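Long-range contact in lipoprotein (Colwellia psychrerythraea, PDB 3O0Y), which is of unknown function but is a putative bacterial lipoprotein of the DUF885 family, probably related to metallopeptidases: residues Y35-F43 against L457-P465. Residues are numbered along the deposited sequence; the frame is centred on the assembly and turned at random.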
loop_
_atom_site.group_PDB
_atom_site.type_symbol
_atom_site.label_atom_id
_atom_site.label_comp_id
_atom_site.label_asym_id
_atom_site.label_seq_id
_atom_site.Cartn_x
_atom_site.Cartn_y
_atom_site.Cartn_z
ATOM N N TYR A 35 5.338 -19.704 -13.848
ATOM C CA TYR A 35 4.497 -18.814 -13.025
ATOM C C TYR A 35 4.329 -19.375 -11.642
ATOM O O TYR A 35 4.374 -18.655 -10.629
ATOM C CB TYR A 35 3.115 -18.641 -13.618
ATOM C CG TYR A 35 3.000 -18.091 -15.066
ATOM C CD1 TYR A 35 4.015 -17.386 -15.681
ATOM C CD2 TYR A 35 1.872 -18.345 -15.784
ATOM C CE1 TYR A 35 3.896 -16.970 -16.974
ATOM C CE2 TYR A 35 1.710 -17.890 -17.086
ATOM C CZ TYR A 35 2.713 -17.170 -17.688
ATOM O OH TYR A 35 2.633 -16.737 -19.030
ATOM N N LEU A 36 4.205 -20.697 -11.563
ATOM C CA LEU A 36 4.212 -21.404 -10.285
ATOM C C LEU A 36 5.508 -21.287 -9.537
ATOM O O LEU A 36 5.546 -21.057 -8.299
ATOM C CB LEU A 36 3.855 -22.868 -10.504
ATOM C CG LEU A 36 3.568 -23.642 -9.186
ATOM C CD1 LEU A 36 2.273 -23.103 -8.425
ATOM C CD2 LEU A 36 3.394 -25.152 -9.526
ATOM N N GLN A 37 6.616 -21.442 -10.270
ATOM C CA GLN A 37 7.908 -21.329 -9.663
ATOM C C GLN A 37 8.147 -19.923 -9.053
ATOM O O GLN A 37 8.721 -19.777 -7.978
ATOM C CB GLN A 37 8.975 -21.631 -10.685
ATOM C CG GLN A 37 10.375 -21.585 -10.080
ATOM C CD GLN A 37 11.495 -21.667 -11.162
ATOM O OE1 GLN A 37 11.234 -21.975 -12.344
ATOM N NE2 GLN A 37 12.731 -21.309 -10.762
ATOM N N ALA A 38 7.753 -18.890 -9.784
ATOM C CA ALA A 38 7.761 -17.519 -9.258
ATOM C C ALA A 38 6.950 -17.353 -7.973
ATOM O O ALA A 38 7.455 -16.809 -6.993
ATOM C CB ALA A 38 7.300 -16.470 -10.331
ATOM N N LYS A 39 5.703 -17.809 -8.006
ATOM C CA LYS A 39 4.903 -17.761 -6.795
ATOM C C LYS A 39 5.597 -18.441 -5.600
ATOM O O LYS A 39 5.703 -17.849 -4.527
ATOM C CB LYS A 39 3.593 -18.445 -7.097
ATOM C CG LYS A 39 2.771 -18.650 -5.835
ATOM C CD LYS A 39 1.526 -19.396 -6.208
ATOM C CE LYS A 39 1.365 -20.699 -5.717
ATOM N NZ LYS A 39 -0.120 -21.174 -5.684
ATOM N N GLN A 40 6.054 -19.682 -5.791
ATOM C CA GLN A 40 6.540 -20.508 -4.680
ATOM C C GLN A 40 7.881 -19.985 -4.162
ATOM O O GLN A 40 8.110 -19.930 -2.945
ATOM C CB GLN A 40 6.571 -21.990 -5.084
ATOM C CG GLN A 40 5.160 -22.507 -5.380
ATOM C CD GLN A 40 5.041 -23.991 -5.514
ATOM O OE1 GLN A 40 5.957 -24.666 -5.974
ATOM N NE2 GLN A 40 3.863 -24.505 -5.177
ATOM N N SER A 41 8.709 -19.520 -5.053
ATOM C CA SER A 41 10.017 -19.034 -4.662
ATOM C C SER A 41 9.921 -17.695 -3.914
ATOM O O SER A 41 10.649 -17.485 -2.933
ATOM C CB SER A 41 10.932 -18.858 -5.845
ATOM O OG SER A 41 11.345 -20.128 -6.274
ATOM N N LEU A 42 9.080 -16.801 -4.396
ATOM C CA LEU A 42 8.928 -15.502 -3.737
ATOM C C LEU A 42 8.384 -15.755 -2.339
ATOM O O LEU A 42 8.935 -15.226 -1.355
ATOM C CB LEU A 42 7.957 -14.616 -4.518
ATOM C CG LEU A 42 7.699 -13.239 -3.926
ATOM C CD1 LEU A 42 8.987 -12.405 -3.710
ATOM C CD2 LEU A 42 6.584 -12.518 -4.755
ATOM N N PHE A 43 7.281 -16.496 -2.263
ATOM C CA PHE A 43 6.642 -16.672 -0.962
ATOM C C PHE A 43 7.422 -17.536 0.054
ATOM O O PHE A 43 7.308 -17.293 1.250
ATOM C CB PHE A 43 5.244 -17.175 -1.106
ATOM C CG PHE A 43 4.284 -16.124 -1.492
ATOM C CD1 PHE A 43 3.697 -16.114 -2.741
ATOM C CD2 PHE A 43 3.981 -15.102 -0.592
ATOM C CE1 PHE A 43 2.784 -15.112 -3.080
ATOM C CE2 PHE A 43 3.043 -14.169 -0.885
ATOM C CZ PHE A 43 2.448 -14.151 -2.142
ATOM N N LEU A 457 -6.603 -17.039 -13.326
ATOM C CA LEU A 457 -5.335 -16.368 -13.620
ATOM C C LEU A 457 -4.270 -17.029 -12.754
ATOM O O LEU A 457 -4.546 -17.510 -11.649
ATOM C CB LEU A 457 -5.435 -14.891 -13.267
ATOM C CG LEU A 457 -6.433 -14.094 -14.118
ATOM C CD1 LEU A 457 -6.436 -12.631 -13.668
ATOM C CD2 LEU A 457 -6.167 -14.207 -15.632
ATOM N N PRO A 458 -3.052 -17.036 -13.244
ATOM C CA PRO A 458 -1.897 -17.401 -12.436
ATOM C C PRO A 458 -1.913 -16.670 -11.125
ATOM O O PRO A 458 -2.332 -15.500 -11.073
ATOM C CB PRO A 458 -0.679 -16.952 -13.279
ATOM C CG PRO A 458 -1.169 -16.427 -14.490
ATOM C CD PRO A 458 -2.681 -16.443 -14.520
ATOM N N PHE A 459 -1.475 -17.320 -10.049
ATOM C CA PHE A 459 -1.710 -16.775 -8.721
ATOM C C PHE A 459 -1.140 -15.395 -8.521
ATOM O O PHE A 459 -1.829 -14.511 -8.004
ATOM C CB PHE A 459 -1.188 -17.639 -7.592
ATOM C CG PHE A 459 -1.548 -17.120 -6.257
ATOM C CD1 PHE A 459 -2.763 -17.366 -5.701
ATOM C CD2 PHE A 459 -0.620 -16.394 -5.552
ATOM C CE1 PHE A 459 -3.058 -16.847 -4.414
ATOM C CE2 PHE A 459 -0.907 -15.857 -4.329
ATOM C CZ PHE A 459 -2.140 -16.070 -3.770
ATOM N N LEU A 460 0.058 -15.117 -9.008
ATOM C CA LEU A 460 0.581 -13.789 -8.751
ATOM C C LEU A 460 -0.224 -12.676 -9.450
ATOM O O LEU A 460 -0.258 -11.528 -8.973
ATOM C CB LEU A 460 2.040 -13.711 -9.208
ATOM C CG LEU A 460 3.067 -14.391 -8.284
ATOM C CD1 LEU A 460 4.537 -14.183 -8.838
ATOM C CD2 LEU A 460 2.977 -13.933 -6.830
ATOM N N ARG A 461 -0.943 -13.045 -10.505
ATOM C CA ARG A 461 -1.867 -12.123 -11.131
ATOM C C ARG A 461 -3.091 -11.801 -10.310
ATOM O O ARG A 461 -3.663 -10.710 -10.474
ATOM C CB ARG A 461 -2.340 -12.573 -12.507
ATOM C CG ARG A 461 -1.233 -12.288 -13.571
ATOM C CD ARG A 461 -1.878 -12.208 -14.954
ATOM N NE ARG A 461 -2.850 -11.113 -15.114
ATOM C CZ ARG A 461 -3.587 -10.899 -16.183
ATOM N NH1 ARG A 461 -3.549 -11.695 -17.267
ATOM N NH2 ARG A 461 -4.431 -9.879 -16.201
ATOM N N ARG A 462 -3.466 -12.687 -9.407
ATOM C CA ARG A 462 -4.588 -12.439 -8.545
ATOM C C ARG A 462 -4.320 -11.431 -7.406
ATOM O O ARG A 462 -5.248 -10.849 -6.858
ATOM C CB ARG A 462 -5.181 -13.733 -7.965
ATOM C CG ARG A 462 -5.642 -14.656 -9.032
ATOM C CD ARG A 462 -5.913 -16.012 -8.559
ATOM N NE ARG A 462 -7.011 -16.018 -7.608
ATOM C CZ ARG A 462 -7.355 -17.081 -6.866
ATOM N NH1 ARG A 462 -6.716 -18.239 -7.015
ATOM N NH2 ARG A 462 -8.395 -17.031 -6.057
ATOM N N ILE A 463 -3.063 -11.226 -7.074
ATOM C CA ILE A 463 -2.621 -10.294 -6.025
ATOM C C ILE A 463 -1.620 -9.249 -6.526
ATOM O O ILE A 463 -0.887 -8.635 -5.726
ATOM C CB ILE A 463 -1.957 -11.050 -4.877
ATOM C CG1 ILE A 463 -0.814 -11.934 -5.373
ATOM C CG2 ILE A 463 -3.007 -12.000 -4.209
ATOM C CD1 ILE A 463 0.252 -12.300 -4.231
ATOM N N ALA A 464 -1.552 -9.060 -7.840
ATOM C CA ALA A 464 -0.495 -8.260 -8.476
ATOM C C ALA A 464 -0.547 -6.854 -7.887
ATOM O O ALA A 464 -1.604 -6.231 -7.945
ATOM C CB ALA A 464 -0.789 -8.191 -10.031
ATOM N N PRO A 465 0.577 -6.331 -7.365
ATOM C CA PRO A 465 0.551 -5.022 -6.699
ATOM C C PRO A 465 1.054 -3.943 -7.656
ATOM O O PRO A 465 2.263 -3.530 -7.486
ATOM C CB PRO A 465 1.647 -5.133 -5.658
ATOM C CG PRO A 465 2.543 -6.143 -6.155
ATOM C CD PRO A 465 1.841 -7.028 -7.125
HETATM O O HOH W 1 1.822 -17.288 -10.190
#
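The backbones of K39 and L460 come within 6.2 Å at their CA atoms, where one flank of helix 27-44 faces the short helical turn 459-462, whose backbone hydrogen bonds are mostly weak. L460 is the knob, seated in the hole formed by A38, K39, L42 and F43. Its two methyls divide the work: CD1 lies 3.9 Å from CB of A38, while CD2 reaches the F43 ring at CE1, the two side chains running antiparallel past one another. Toward the start of the helical segment, CG of P458 lies obliquely against the Y35 ring, 3.8 Å from CD2. At the other end, CD1 of I463 meets CZ of F43 at 3.6 Å, at the ring edge and in its plane. K39 contributes through its aliphatic part: with CG anti to the backbone N (chi1 171°), the chain runs across F459 at about a right angle and brings CD to 3.5 Å from F459 CB. Shortened to an alanine, this residue would probably leave CB and CD2 of F459 without the methylenes that lie across them. The polar link is indirect, one water donating to Y35 O and accepting from L460 N. With helix 100-117 touching Y35, A38 and P458, and helix 47-53 touching F43 and I463, the arrangement is a single knob-into-hole contact joining the N-terminal helix to a turn over 400 residues further along this mainly helical fold.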